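Local coordinates for protein group 3 allergen SMIPP-S YvT004A06 (Sarcoptes scabiei type hominis, PDB 3H7T) that belongs to the trypsin-like serine protease family but is an inactivated paralogue from the scabies mite, so that it probably lacks the proteolytic activity of its relatives, at residues I1-A15 and E178-V191. Numbering follows the deposited sequence.
With ZN (zinc ion), chain F.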
loop_
_atom_site.group_PDB
_atom_site.type_symbol
_atom_site.label_atom_id
_atom_site.label_comp_id
_atom_site.label_asym_id
_atom_site.label_seq_id
_atom_site.Cartn_x
_atom_site.Cartn_y
_atom_site.Cartn_z
ATOM N N ILE A 1 0.155 10.520 4.818
ATOM C CA ILE A 1 -0.787 11.066 3.794
ATOM C C ILE A 1 -0.839 12.586 3.929
ATOM O O ILE A 1 -1.141 13.118 5.002
ATOM C CB ILE A 1 -2.208 10.429 3.918
ATOM C CG1 ILE A 1 -2.166 8.961 3.466
ATOM C CG2 ILE A 1 -3.246 11.197 3.081
ATOM C CD1 ILE A 1 -3.462 8.176 3.713
ATOM N N ILE A 2 -0.517 13.276 2.846
ATOM C CA ILE A 2 -0.609 14.732 2.808
ATOM C C ILE A 2 -1.990 15.153 2.295
ATOM O O ILE A 2 -2.407 14.737 1.221
ATOM C CB ILE A 2 0.526 15.327 1.954
ATOM C CG1 ILE A 2 1.881 14.891 2.531
ATOM C CG2 ILE A 2 0.430 16.868 1.898
ATOM C CD1 ILE A 2 2.885 14.446 1.515
ATOM N N GLY A 3 -2.706 15.958 3.078
ATOM C CA GLY A 3 -3.999 16.491 2.641
ATOM C C GLY A 3 -5.173 15.571 2.942
ATOM O O GLY A 3 -6.216 15.644 2.293
ATOM N N GLY A 4 -4.997 14.694 3.918
ATOM C CA GLY A 4 -6.078 13.841 4.384
ATOM C C GLY A 4 -6.537 14.321 5.746
ATOM O O GLY A 4 -6.346 15.479 6.094
ATOM N N LYS A 5 -7.140 13.424 6.516
ATOM C CA LYS A 5 -7.621 13.764 7.854
ATOM C C LYS A 5 -7.470 12.577 8.786
ATOM O O LYS A 5 -7.295 11.441 8.325
ATOM C CB LYS A 5 -9.069 14.263 7.815
ATOM C CG LYS A 5 -10.059 13.339 7.130
ATOM C CD LYS A 5 -11.489 13.797 7.419
ATOM C CE LYS A 5 -12.463 13.356 6.334
ATOM N NZ LYS A 5 -12.710 11.892 6.363
ATOM N N LYS A 6 -7.525 12.842 10.090
ATOM C CA LYS A 6 -7.393 11.786 11.087
ATOM C C LYS A 6 -8.508 10.771 10.917
ATOM O O LYS A 6 -9.672 11.131 10.755
ATOM C CB LYS A 6 -7.395 12.347 12.520
ATOM C CG LYS A 6 -7.067 11.288 13.575
ATOM C CD LYS A 6 -7.638 11.608 14.961
ATOM C CE LYS A 6 -6.762 12.570 15.729
ATOM N NZ LYS A 6 -7.017 12.495 17.211
ATOM N N SER A 7 -8.136 9.499 10.932
ATOM C CA SER A 7 -9.099 8.433 10.782
ATOM C C SER A 7 -9.190 7.600 12.061
ATOM O O SER A 7 -8.748 8.026 13.131
ATOM C CB SER A 7 -8.719 7.549 9.591
ATOM O OG SER A 7 -9.798 6.703 9.227
ATOM N N ASP A 8 -9.765 6.412 11.925
ATOM C CA ASP A 8 -9.880 5.448 13.012
ATOM C C ASP A 8 -9.780 4.057 12.402
ATOM O O ASP A 8 -10.247 3.839 11.274
ATOM C CB ASP A 8 -11.219 5.618 13.729
ATOM C CG ASP A 8 -11.318 4.768 14.975
ATOM O OD1 ASP A 8 -11.864 3.649 14.886
ATOM O OD2 ASP A 8 -10.833 5.207 16.040
ATOM N N ILE A 9 -9.173 3.119 13.128
ATOM C CA ILE A 9 -8.969 1.760 12.605
ATOM C C ILE A 9 -10.297 1.037 12.326
ATOM O O ILE A 9 -10.330 0.108 11.520
ATOM C CB ILE A 9 -8.000 0.904 13.490
ATOM C CG1 ILE A 9 -7.490 -0.338 12.740
ATOM C CG2 ILE A 9 -8.660 0.497 14.813
ATOM C CD1 ILE A 9 -6.632 -0.054 11.489
ATOM N N THR A 10 -11.382 1.490 12.959
ATOM C CA THR A 10 -12.712 0.932 12.678
ATOM C C THR A 10 -13.237 1.387 11.311
ATOM O O THR A 10 -14.073 0.713 10.710
ATOM C CB THR A 10 -13.756 1.195 13.819
ATOM O OG1 THR A 10 -14.042 2.592 13.930
ATOM C CG2 THR A 10 -13.247 0.670 15.166
ATOM N N LYS A 11 -12.712 2.503 10.804
ATOM C CA LYS A 11 -13.053 2.962 9.450
ATOM C C LYS A 11 -12.269 2.228 8.367
ATOM O O LYS A 11 -12.722 2.140 7.233
ATOM C CB LYS A 11 -12.865 4.475 9.297
ATOM C CG LYS A 11 -13.386 5.299 10.473
ATOM C CD LYS A 11 -14.893 5.508 10.421
ATOM C CE LYS A 11 -15.251 6.804 9.709
ATOM N NZ LYS A 11 -14.559 7.988 10.312
ATOM N N GLU A 12 -11.084 1.723 8.705
ATOM C CA GLU A 12 -10.286 0.938 7.758
ATOM C C GLU A 12 -9.672 -0.269 8.451
ATOM O O GLU A 12 -8.448 -0.364 8.542
ATOM C CB GLU A 12 -9.185 1.787 7.099
ATOM C CG GLU A 12 -9.673 2.908 6.208
ATOM C CD GLU A 12 -9.826 4.232 6.938
ATOM O OE1 GLU A 12 -9.048 4.515 7.883
ATOM O OE2 GLU A 12 -10.717 5.009 6.547
ATOM N N PRO A 13 -10.526 -1.207 8.930
ATOM C CA PRO A 13 -10.085 -2.336 9.762
ATOM C C PRO A 13 -9.156 -3.321 9.053
ATOM O O PRO A 13 -8.611 -4.224 9.700
ATOM C CB PRO A 13 -11.403 -3.012 10.164
ATOM C CG PRO A 13 -12.386 -2.589 9.112
ATOM C CD PRO A 13 -11.993 -1.197 8.760
ATOM N N TRP A 14 -8.975 -3.132 7.745
ATOM C CA TRP A 14 -8.058 -3.937 6.938
ATOM C C TRP A 14 -6.619 -3.438 7.007
ATOM O O TRP A 14 -5.687 -4.180 6.683
ATOM C CB TRP A 14 -8.521 -3.972 5.472
ATOM C CG TRP A 14 -8.861 -2.614 4.909
ATOM C CD1 TRP A 14 -8.002 -1.730 4.303
ATOM C CD2 TRP A 14 -10.151 -1.993 4.895
ATOM N NE1 TRP A 14 -8.683 -0.603 3.921
ATOM C CE2 TRP A 14 -10.002 -0.734 4.273
ATOM C CE3 TRP A 14 -11.423 -2.379 5.350
ATOM C CZ2 TRP A 14 -11.080 0.150 4.092
ATOM C CZ3 TRP A 14 -12.490 -1.503 5.169
ATOM C CH2 TRP A 14 -12.306 -0.248 4.543
ATOM N N ALA A 15 -6.445 -2.184 7.425
ATOM C CA ALA A 15 -5.131 -1.546 7.451
ATOM C C ALA A 15 -4.240 -2.093 8.558
ATOM O O ALA A 15 -4.680 -2.275 9.699
ATOM C CB ALA A 15 -5.271 -0.029 7.573
ATOM N N GLU A 178 -4.820 18.166 -4.103
ATOM C CA GLU A 178 -3.747 18.505 -3.159
ATOM C C GLU A 178 -3.631 17.396 -2.096
ATOM O O GLU A 178 -3.596 17.648 -0.892
ATOM C CB GLU A 178 -3.945 19.906 -2.557
ATOM C CG GLU A 178 -2.664 20.724 -2.445
ATOM C CD GLU A 178 -1.955 20.928 -3.772
ATOM O OE1 GLU A 178 -0.916 20.277 -3.991
ATOM O OE2 GLU A 178 -2.423 21.736 -4.600
ATOM N N THR A 179 -3.570 16.159 -2.581
ATOM C CA THR A 179 -3.584 14.966 -1.743
ATOM C C THR A 179 -2.474 14.045 -2.258
ATOM O O THR A 179 -2.396 13.797 -3.453
ATOM C CB THR A 179 -4.975 14.269 -1.827
ATOM O OG1 THR A 179 -5.983 15.169 -1.350
ATOM C CG2 THR A 179 -5.028 13.040 -0.982
ATOM N N TYR A 180 -1.605 13.569 -1.363
ATOM C CA TYR A 180 -0.412 12.816 -1.778
ATOM C C TYR A 180 -0.040 11.705 -0.803
ATOM O O TYR A 180 -0.288 11.805 0.403
ATOM C CB TYR A 180 0.801 13.750 -1.918
ATOM C CG TYR A 180 0.593 14.971 -2.795
ATOM C CD1 TYR A 180 0.897 14.931 -4.154
ATOM C CD2 TYR A 180 0.126 16.179 -2.254
ATOM C CE1 TYR A 180 0.723 16.048 -4.962
ATOM C CE2 TYR A 180 -0.060 17.303 -3.055
ATOM C CZ TYR A 180 0.240 17.225 -4.414
ATOM O OH TYR A 180 0.070 18.329 -5.224
ATOM N N ILE A 181 0.575 10.654 -1.340
ATOM C CA ILE A 181 1.226 9.628 -0.532
ATOM C C ILE A 181 2.475 10.258 0.104
ATOM O O ILE A 181 3.274 10.885 -0.589
ATOM C CB ILE A 181 1.564 8.397 -1.417
ATOM C CG1 ILE A 181 0.274 7.650 -1.790
ATOM C CG2 ILE A 181 2.621 7.456 -0.771
ATOM C CD1 ILE A 181 -0.487 7.032 -0.573
ATOM N N GLY A 182 2.607 10.122 1.424
ATOM C CA GLY A 182 3.773 10.629 2.146
ATOM C C GLY A 182 4.802 9.545 2.410
ATOM O O GLY A 182 4.557 8.370 2.143
ATOM N N TYR A 183 5.965 9.944 2.925
ATOM C CA TYR A 183 7.016 8.998 3.315
ATOM C C TYR A 183 6.465 8.138 4.438
ATOM O O TYR A 183 5.918 8.664 5.397
ATOM C CB TYR A 183 8.282 9.739 3.770
ATOM C CG TYR A 183 9.445 8.839 4.148
ATOM C CD1 TYR A 183 10.301 8.330 3.172
ATOM C CD2 TYR A 183 9.700 8.515 5.486
ATOM C CE1 TYR A 183 11.377 7.510 3.511
ATOM C CE2 TYR A 183 10.786 7.693 5.840
ATOM C CZ TYR A 183 11.614 7.197 4.842
ATOM O OH TYR A 183 12.673 6.387 5.159
ATOM N N GLY A 184 6.610 6.820 4.313
ATOM C CA GLY A 184 5.945 5.887 5.220
ATOM C C GLY A 184 4.606 5.328 4.737
ATOM O O GLY A 184 4.052 4.409 5.350
ATOM N N ASP A 185 4.081 5.880 3.649
ATOM C CA ASP A 185 2.787 5.450 3.101
ATOM C C ASP A 185 2.880 4.389 2.008
ATOM O O ASP A 185 1.849 3.983 1.465
ATOM C CB ASP A 185 1.994 6.643 2.545
ATOM C CG ASP A 185 1.307 7.462 3.625
ATOM O OD1 ASP A 185 0.771 6.885 4.600
ATOM O OD2 ASP A 185 1.281 8.705 3.475
ATOM N N ALA A 186 4.086 3.939 1.667
ATOM C CA ALA A 186 4.204 2.799 0.751
ATOM C C ALA A 186 3.461 1.619 1.363
ATOM O O ALA A 186 3.559 1.371 2.569
ATOM C CB ALA A 186 5.673 2.438 0.483
ATOM N N GLY A 187 2.679 0.926 0.537
ATOM C CA GLY A 187 1.948 -0.243 0.988
ATOM C C GLY A 187 0.545 0.055 1.460
ATOM O O GLY A 187 -0.238 -0.873 1.685
ATOM N N ASP A 188 0.211 1.337 1.606
ATOM C CA ASP A 188 -1.126 1.735 2.063
ATOM C C ASP A 188 -2.199 1.142 1.150
ATOM O O ASP A 188 -2.024 1.117 -0.070
ATOM C CB ASP A 188 -1.282 3.252 2.049
ATOM C CG ASP A 188 -0.657 3.937 3.257
ATOM O OD1 ASP A 188 0.044 3.285 4.064
ATOM O OD2 ASP A 188 -0.878 5.160 3.383
ATOM N N PRO A 189 -3.305 0.648 1.741
ATOM C CA PRO A 189 -4.401 0.137 0.928
ATOM C C PRO A 189 -5.147 1.260 0.210
ATOM O O PRO A 189 -5.292 2.369 0.744
ATOM C CB PRO A 189 -5.319 -0.540 1.951
ATOM C CG PRO A 189 -4.978 0.137 3.282
ATOM C CD PRO A 189 -3.519 0.437 3.188
ATOM N N ALA A 190 -5.598 0.975 -1.008
ATOM C CA ALA A 190 -6.467 1.897 -1.726
ATOM C C ALA A 190 -7.723 1.113 -2.040
ATOM O O ALA A 190 -7.653 0.077 -2.695
ATOM C CB ALA A 190 -5.804 2.401 -3.000
ATOM N N VAL A 191 -8.859 1.602 -1.549
ATOM C CA VAL A 191 -10.106 0.834 -1.547
ATOM C C VAL A 191 -11.188 1.455 -2.421
ATOM O O VAL A 191 -11.415 2.663 -2.394
ATOM C CB VAL A 191 -10.647 0.625 -0.084
ATOM C CG1 VAL A 191 -11.964 -0.149 -0.083
ATOM C CG2 VAL A 191 -9.632 -0.111 0.758
HETATM ZN ZN ZN F . -0.134 22.640 -5.340
HETATM O O HOH W 1 -7.772 2.017 2.880
HETATM O O HOH W 2 -0.494 23.593 -7.030
#
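The N-terminus of I1 sits in the activation pocket of this trypsin-like fold, paired with D185, a worked example of the ion pair found in active trypsin-family proteases. The terminal N of I1 makes a salt bridge with D185 OD2 at 2.5 Å, on the syn lone pair of that oxygen. G182 N takes the anti lone pair of the same OD2 at 2.8 Å, so two donors fix the carboxylate's rotation, while OD1 accepts from G126 N. D185 immediately precedes A186, which occupies the position of the nucleophilic serine in active family members; the activated-type ion pair thus persists in a protein described as an inactivated paralogue. The I1 side chain crosses that of D185 at about a right angle. With CG1 beside its own N (chi1 -71°), CG1 comes against D185 OD2, and the extended chi2 carries CD1 on to 4.0 Å from D188 OD2.

Just beyond the terminus, I2 and Y180 form a single antiparallel, hydrogen-bonded bridge. Both bonds, I2 N to Y180 O and Y180 N to I2 O, measure 2.9 Å. Beside this bridge, I2 CD1 rests against Y180 CB and G182 CA. The Y180 hydroxyl donates to E178 OE1 from 34° outside the carboxylate plane, and E178 OE2 binds the zinc ion with E209 and a water.

At the far end, W14 packs against the strand that begins at P189. P189 CG meets the indole at its edge, 3.7 Å from W14 CD1, while V191 CG2 approaches obliquely. A water accepts from W14 NE1 (3.0 Å) and donates to P189 O.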